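Membrane-associated protein VP24 (Marburg virus - Musoke, Kenya, 1980, PDB 4OR8) may act as a minor matrix protein of the virion, with a role in nucleocapsid assembly and virus budding, and interacts with the nucleoprotein. Local coordinates at the interface of chains A and B. Coordinates in Å, arbitrary orientation; residue numbers count along the deposited sequence, not the author numbering. Chains: chain A/B, Membrane-associated protein VP24.

Contact 1: the interface of chains A and B. Residues chain A 90, 93, 184, 192, 203, 205, 214, 216; chain B 22.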
ATOM      1  N   PHE A  90       1.288  -5.284  19.851  1.00 36.95           N
ATOM      2  CA  PHE A  90       2.704  -4.974  19.727  1.00 34.24           C
ATOM      3  C   PHE A  90       3.183  -4.239  20.968  1.00 36.04           C
ATOM      4  O   PHE A  90       3.859  -3.213  20.872  1.00 39.14           O
ATOM      5  CB  PHE A  90       2.958  -4.125  18.484  1.00 34.50           C
ATOM      6  CG  PHE A  90       2.548  -4.789  17.207  1.00 29.74           C
ATOM      7  CD1 PHE A  90       1.295  -4.563  16.663  1.00 27.76           C
ATOM      8  CD2 PHE A  90       3.414  -5.650  16.555  1.00 30.89           C
ATOM      9  CE1 PHE A  90       0.915  -5.179  15.486  1.00 29.32           C
ATOM     10  CE2 PHE A  90       3.040  -6.270  15.379  1.00 31.16           C
ATOM     11  CZ  PHE A  90       1.788  -6.033  14.843  1.00 26.20           C
ATOM     12  N   LEU A  93       6.599  -3.063  21.409  1.00 33.89           N
ATOM     13  CA  LEU A  93       7.041  -1.960  20.563  1.00 32.34           C
ATOM     14  C   LEU A  93       6.485  -0.609  21.022  1.00 35.71           C
ATOM     15  O   LEU A  93       7.233   0.352  21.189  1.00 35.97           O
ATOM     16  CB  LEU A  93       6.674  -2.223  19.097  1.00 36.21           C
ATOM     17  CG  LEU A  93       7.574  -3.146  18.263  1.00 34.87           C
ATOM     18  CD1 LEU A  93       7.591  -4.572  18.797  1.00 40.88           C
ATOM     19  CD2 LEU A  93       7.136  -3.141  16.808  1.00 32.65           C
ATOM     20  N   VAL A 184      -1.268  -9.765   9.795  1.00 21.58           N
ATOM     21  CA  VAL A 184      -1.632 -10.311  11.101  1.00 31.90           C
ATOM     22  C   VAL A 184      -3.115 -10.679  11.141  1.00 32.93           C
ATOM     23  O   VAL A 184      -3.980  -9.862  10.826  1.00 29.49           O
ATOM     24  CB  VAL A 184      -1.293  -9.341  12.255  1.00 25.39           C
ATOM     25  CG1 VAL A 184       0.197  -9.372  12.551  1.00 18.43           C
ATOM     26  CG2 VAL A 184      -1.752  -7.930  11.925  1.00 29.03           C
ATOM     27  N   SER A 192       4.835 -13.444  10.005  1.00 30.82           N
ATOM     28  CA  SER A 192       6.147 -12.931  10.374  1.00 24.08           C
ATOM     29  C   SER A 192       7.304 -13.801   9.905  1.00 29.77           C
ATOM     30  O   SER A 192       7.190 -15.022   9.824  1.00 31.25           O
ATOM     31  CB  SER A 192       6.237 -12.718  11.885  1.00 21.66           C
ATOM     32  OG  SER A 192       5.620 -11.501  12.260  1.00 35.11           O
ATOM     33  N   ILE A 203      12.794  -9.447  13.561  1.00 23.64           N
ATOM     34  CA  ILE A 203      11.461  -9.909  13.194  1.00 23.09           C
ATOM     35  C   ILE A 203      10.824  -8.966  12.184  1.00 20.25           C
ATOM     36  O   ILE A 203      10.786  -7.756  12.397  1.00 26.11           O
ATOM     37  CB  ILE A 203      10.544 -10.007  14.431  1.00 25.11           C
ATOM     38  CG1 ILE A 203      11.223 -10.812  15.540  1.00 28.61           C
ATOM     39  CG2 ILE A 203       9.206 -10.622  14.061  1.00 21.73           C
ATOM     40  CD1 ILE A 203      10.456 -10.825  16.836  1.00 25.71           C
ATOM     41  N   THR A 205       7.264  -8.227  10.436  1.00 20.49           N
ATOM     42  CA  THR A 205       5.841  -8.534  10.523  1.00 23.84           C
ATOM     43  C   THR A 205       5.024  -7.748   9.506  1.00 21.21           C
ATOM     44  O   THR A 205       5.135  -6.525   9.420  1.00 20.00           O
ATOM     45  CB  THR A 205       5.302  -8.260  11.936  1.00 18.70           C
ATOM     46  OG1 THR A 205       6.000  -9.084  12.875  1.00 23.32           O
ATOM     47  CG2 THR A 205       3.818  -8.564  12.012  1.00 23.49           C
ATOM     48  N   GLU A 214      11.561  -5.078  13.330  1.00 20.44           N
ATOM     49  CA  GLU A 214      12.080  -4.875  14.678  1.00 28.01           C
ATOM     50  C   GLU A 214      13.353  -5.678  14.936  1.00 25.80           C
ATOM     51  O   GLU A 214      13.524  -6.781  14.418  1.00 24.37           O
ATOM     52  CB  GLU A 214      11.023  -5.215  15.729  1.00 28.98           C
ATOM     53  CG  GLU A 214      10.573  -6.660  15.712  1.00 33.73           C
ATOM     54  CD  GLU A 214       9.621  -6.985  16.844  1.00 40.68           C
ATOM     55  OE1 GLU A 214      10.030  -6.872  18.017  1.00 43.73           O
ATOM     56  OE2 GLU A 214       8.460  -7.349  16.564  1.00 42.69           O
ATOM     57  N   ARG A 216      15.809  -6.962  18.208  1.00 35.03           N
ATOM     58  CA  ARG A 216      15.966  -7.083  19.654  1.00 39.15           C
ATOM     59  C   ARG A 216      17.397  -7.449  20.041  1.00 44.35           C
ATOM     60  O   ARG A 216      18.021  -8.300  19.406  1.00 41.68           O
ATOM     61  CB  ARG A 216      14.996  -8.126  20.209  1.00 37.10           C
ATOM     62  CG  ARG A 216      13.544  -7.879  19.842  1.00 31.54           C
ATOM     63  CD  ARG A 216      12.643  -8.959  20.414  1.00 32.26           C
ATOM     64  NE  ARG A 216      11.245  -8.766  20.040  1.00 41.50           N
ATOM     65  CZ  ARG A 216      10.258  -9.585  20.387  1.00 44.44           C
ATOM     66  NH1 ARG A 216      10.514 -10.659  21.122  1.00 45.38           N
ATOM     67  NH2 ARG A 216       9.015  -9.333  20.001  1.00 45.39           N
TER
ATOM     68  N   TYR B  22       2.655 -12.426  16.040  1.00 39.63           N
ATOM     69  CA  TYR B  22       1.736 -11.341  16.348  1.00 39.97           C
ATOM     70  C   TYR B  22       0.323 -11.611  15.848  1.00 37.42           C
ATOM     71  O   TYR B  22      -0.490 -10.694  15.749  1.00 39.45           O
ATOM     72  CB  TYR B  22       2.258 -10.021  15.779  1.00 37.21           C
ATOM     73  CG  TYR B  22       3.528  -9.537  16.439  1.00 40.46           C
ATOM     74  CD1 TYR B  22       3.494  -8.938  17.692  1.00 38.97           C
ATOM     75  CD2 TYR B  22       4.758  -9.673  15.812  1.00 35.40           C
ATOM     76  CE1 TYR B  22       4.650  -8.489  18.302  1.00 35.23           C
ATOM     77  CE2 TYR B  22       5.919  -9.226  16.415  1.00 35.18           C
ATOM     78  CZ  TYR B  22       5.858  -8.635  17.661  1.00 34.44           C
ATOM     79  OH  TYR B  22       7.010  -8.189  18.267  1.00 34.97           O
TER
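The phenol ring of B:Tyr22 lies with one face against the ring of A:Phe90, the two centroids 4.6 Å apart and the planes tilted by 30°. The overlap is displaced toward the rim: CE2 of A:Phe90 sits 3.5 Å from CG of B:Tyr22, so the phenylalanine covers the part of the ring nearest its root more than the hydroxyl end. On the rim, OG1 of A:Thr205 flanks the CD2 side, lying somewhat toward the face that A:Phe90 covers. The guanidinium group of A:Arg216 has CD1 of A:Ile203 over one face, 3.6 Å above its plane, and at its edge, in plane, it meets both OE1 of A:Glu214 and the phenolic OH of B:Tyr22. Guanidinium and phenol planes stand nearly upright to each other, 82° apart.

A:Glu214 and A:Arg216, both on strand 210-217, reach the hydroxyl from opposite sides of the phenol plane. NH2 of A:Arg216 makes a weak hydrogen bond to OH of B:Tyr22 at 2.9 Å. OE2 of A:Glu214 is modelled too near this hydroxyl to be trusted, and a bond between them is doubtful as drawn. The pair is organised within chain A by a salt bridge, NE of A:Arg216 to OE1 of A:Glu214 at 3.0 Å, with the donor above the carboxylate plane. OG of A:Ser192 hydrogen-bonds OG1 of A:Thr205 at 2.5 Å, tying together two hydroxyls beside the phenol. With CG anti to its carbonyl carbon (chi1 -67°), B:Tyr22 points its ring into this pocket, while CG1 of A:Val184 packs 3.9 Å from its CB. CD1 of A:Leu93 approaches the hydroxyl end from the phenylalanine side.

The pocket, apolar around the root of the tyrosine and lined by a carboxylate and a guanidinium group around its hydroxyl, receives B:Tyr22 from the partner's N-terminal segment and helps hold the two VP24 copies together in the crystal, a pairing that may or may not recur in the virion.

Contact 2: the interface of chains A and B. Residues chain A 22-24; chain B 185-189, 191.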
ATOM      1  N   TYR A  22      -3.778   0.072 -19.246  1.00 24.17           N
ATOM      2  CA  TYR A  22      -2.537   0.702 -18.824  1.00 24.98           C
ATOM      3  C   TYR A  22      -1.389  -0.293 -18.778  1.00 28.40           C
ATOM      4  O   TYR A  22      -0.694  -0.405 -17.770  1.00 36.94           O
ATOM      5  CB  TYR A  22      -2.705   1.369 -17.462  1.00 22.89           C
ATOM      6  CG  TYR A  22      -3.668   2.532 -17.459  1.00 23.12           C
ATOM      7  CD1 TYR A  22      -3.355   3.720 -18.103  1.00 20.42           C
ATOM      8  CD2 TYR A  22      -4.884   2.447 -16.796  1.00 20.70           C
ATOM      9  CE1 TYR A  22      -4.233   4.790 -18.095  1.00 19.82           C
ATOM     10  CE2 TYR A  22      -5.764   3.509 -16.779  1.00 23.40           C
ATOM     11  CZ  TYR A  22      -5.434   4.677 -17.429  1.00 26.80           C
ATOM     12  OH  TYR A  22      -6.316   5.733 -17.408  1.00 26.30           O
ATOM     13  N   ASN A  23      -1.189  -1.011 -19.875  1.00 37.17           N
ATOM     14  CA  ASN A  23      -0.091  -1.961 -19.968  1.00 43.02           C
ATOM     15  C   ASN A  23       1.185  -1.271 -20.434  1.00 46.29           C
ATOM     16  O   ASN A  23       1.145  -0.387 -21.290  1.00 43.87           O
ATOM     17  CB  ASN A  23      -0.460  -3.106 -20.913  1.00 52.24           C
ATOM     18  CG  ASN A  23      -0.037  -4.462 -20.379  1.00 63.57           C
ATOM     19  OD1 ASN A  23      -0.570  -4.941 -19.374  1.00 48.64           O
ATOM     20  ND2 ASN A  23       0.919  -5.094 -21.055  1.00 48.30           N
ATOM     21  N   LEU A  24       2.315  -1.675 -19.864  1.00 45.74           N
ATOM     22  CA  LEU A  24       3.603  -1.093 -20.224  1.00 52.97           C
ATOM     23  C   LEU A  24       4.154  -1.687 -21.516  1.00 54.26           C
ATOM     24  O   LEU A  24       4.049  -2.891 -21.745  1.00 50.11           O
ATOM     25  CB  LEU A  24       4.611  -1.273 -19.088  1.00 39.65           C
ATOM     26  CG  LEU A  24       4.415  -0.323 -17.908  1.00 43.10           C
ATOM     27  CD1 LEU A  24       5.470  -0.560 -16.840  1.00 43.38           C
ATOM     28  CD2 LEU A  24       4.448   1.117 -18.393  1.00 41.44           C
TER
ATOM     29  N   ASN B 185       1.731  -3.578 -15.670  1.00 26.22           N
ATOM     30  CA  ASN B 185       2.806  -4.463 -16.082  1.00 28.67           C
ATOM     31  C   ASN B 185       2.972  -4.470 -17.592  1.00 31.86           C
ATOM     32  O   ASN B 185       2.202  -3.836 -18.314  1.00 32.33           O
ATOM     33  CB  ASN B 185       2.529  -5.880 -15.581  1.00 26.23           C
ATOM     34  CG  ASN B 185       1.164  -6.385 -15.997  1.00 28.25           C
ATOM     35  OD1 ASN B 185       1.019  -7.028 -17.034  1.00 28.62           O
ATOM     36  ND2 ASN B 185       0.149  -6.088 -15.192  1.00 22.86           N
ATOM     37  N   ASP B 186       3.978  -5.196 -18.064  1.00 44.98           N
ATOM     38  CA  ASP B 186       4.264  -5.267 -19.490  1.00 42.30           C
ATOM     39  C   ASP B 186       3.989  -6.658 -20.050  1.00 44.15           C
ATOM     40  O   ASP B 186       4.467  -7.003 -21.129  1.00 62.58           O
ATOM     41  CB  ASP B 186       5.716  -4.863 -19.767  1.00 46.19           C
ATOM     42  CG  ASP B 186       6.723  -5.817 -19.143  1.00 53.11           C
ATOM     43  OD1 ASP B 186       6.363  -6.535 -18.185  1.00 46.88           O
ATOM     44  OD2 ASP B 186       7.880  -5.843 -19.610  1.00 59.85           O
ATOM     45  N   HIS B 187       3.223  -7.457 -19.313  1.00 44.01           N
ATOM     46  CA  HIS B 187       2.904  -8.812 -19.757  1.00 39.85           C
ATOM     47  C   HIS B 187       1.415  -9.157 -19.689  1.00 40.55           C
ATOM     48  O   HIS B 187       1.032 -10.194 -19.143  1.00 39.39           O
ATOM     49  CB  HIS B 187       3.748  -9.856 -19.016  1.00 43.00           C
ATOM     50  CG  HIS B 187       3.848  -9.625 -17.540  1.00 47.87           C
ATOM     51  ND1 HIS B 187       4.688  -8.681 -16.991  1.00 55.69           N
ATOM     52  CD2 HIS B 187       3.229 -10.231 -16.499  1.00 60.20           C
ATOM     53  CE1 HIS B 187       4.574  -8.706 -15.674  1.00 65.18           C
ATOM     54  NE2 HIS B 187       3.696  -9.638 -15.350  1.00 65.30           N
ATOM     55  N   GLY B 188       0.592  -8.274 -20.250  1.00 29.42           N
ATOM     56  CA  GLY B 188      -0.817  -8.539 -20.492  1.00 36.53           C
ATOM     57  C   GLY B 188      -1.646  -9.034 -19.323  1.00 35.89           C
ATOM     58  O   GLY B 188      -2.435  -9.968 -19.463  1.00 39.89           O
ATOM     59  N   LYS B 189      -1.476  -8.407 -18.168  1.00 43.14           N
ATOM     60  CA  LYS B 189      -2.266  -8.762 -16.997  1.00 32.31           C
ATOM     61  C   LYS B 189      -3.231  -7.641 -16.639  1.00 33.37           C
ATOM     62  O   LYS B 189      -2.868  -6.464 -16.688  1.00 31.46           O
ATOM     63  CB  LYS B 189      -1.356  -9.098 -15.819  1.00 30.87           C
ATOM     64  CG  LYS B 189      -0.692 -10.454 -15.946  1.00 40.44           C
ATOM     65  CD  LYS B 189       0.217 -10.747 -14.768  1.00 58.12           C
ATOM     66  CE  LYS B 189       0.592 -12.221 -14.727  1.00 63.52           C
ATOM     67  NZ  LYS B 189       1.102 -12.700 -16.043  1.00 49.48           N
ATOM     68  N   SER B 191      -4.854  -4.908 -15.113  1.00 15.51           N
ATOM     69  CA  SER B 191      -4.377  -3.967 -14.115  1.00 17.47           C
ATOM     70  C   SER B 191      -5.448  -2.952 -13.741  1.00 14.45           C
ATOM     71  O   SER B 191      -5.225  -2.100 -12.885  1.00 16.92           O
ATOM     72  CB  SER B 191      -3.129  -3.247 -14.625  1.00 21.44           C
ATOM     73  OG  SER B 191      -3.397  -2.571 -15.839  1.00 22.44           O
TER
HETATM   74  O   HOH W   1      -0.938  -3.284 -17.118  1.00 19.89           O
HETATM   75  O   HOH W   2      -4.999  -1.127 -17.094  1.00 26.28           O
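The backbone NH of A:Leu24 donates an almost straight hydrogen bond to the carbonyl O of B:Asn185, at 2.7 Å and 167° at the hydrogen, and so joins the extended N-terminal segment of one VP24 molecule to the 185-189 loop of the other. This loop is an Asx-type turn of the filovirus VP24 fold. OD1 of B:Asn185 accepts, in its carbonyl plane and on its lone pairs, from the backbone N of B:His187 at 3.2 Å and from that of B:Lys189 at 3.1 Å. The side chain folds back over its own loop because CG sits between the backbone N and the carbonyl carbon (chi1 54°). The same OD1 lies over the centre of the B:His187 imidazole, whose ND1 donates in the ring plane to OD1 of B:Asp186 at 3.0 Å. These bonds, all within chain B, probably help hold the loop in shape for the partner.

Across the contact, the amide of A:Asn23 stands almost perpendicular to that of B:Asn185, at 88°. The carbonyl O of B:Asn185 sits over the face of the A:Asn23 amide, near its CG, so swapping the amide O and N would hardly change this meeting. The swap would suit the backbone N of B:Gly188, which as modelled faces ND2, and at this resolution the amide orientation is uncertain. CB of A:Leu24 packs on CB of B:Asp186 at 3.8 Å, adding a small apolar touch. Water 1 bridges the chains, bonded to O of A:Tyr22, OD1 of A:Asn23, N of B:Asn185 and OG of B:Ser191. From the same serine hydroxyl, water 2 continues to the backbone N of A:Tyr22, 2.7 Å from that nitrogen.

The centres of contact 1 and contact 2 lie about 34 Å apart, yet they involve neighbouring parts of the same surfaces, exchanged by the two-fold. Residue 22 takes part in both: its ring fills contact 1 and its backbone enters contact 2. On the receiving side, residues 184 and 192 of contact 1 flank in sequence the 185-191 stretch used in contact 2. Each N-terminal segment therefore probably docks on its partner continuously, from tyrosine pocket to adjoining loop, and does so twice. Such reciprocal exchange of arms would couple the copies, although VP24 may also be a monomer or form a tetramer.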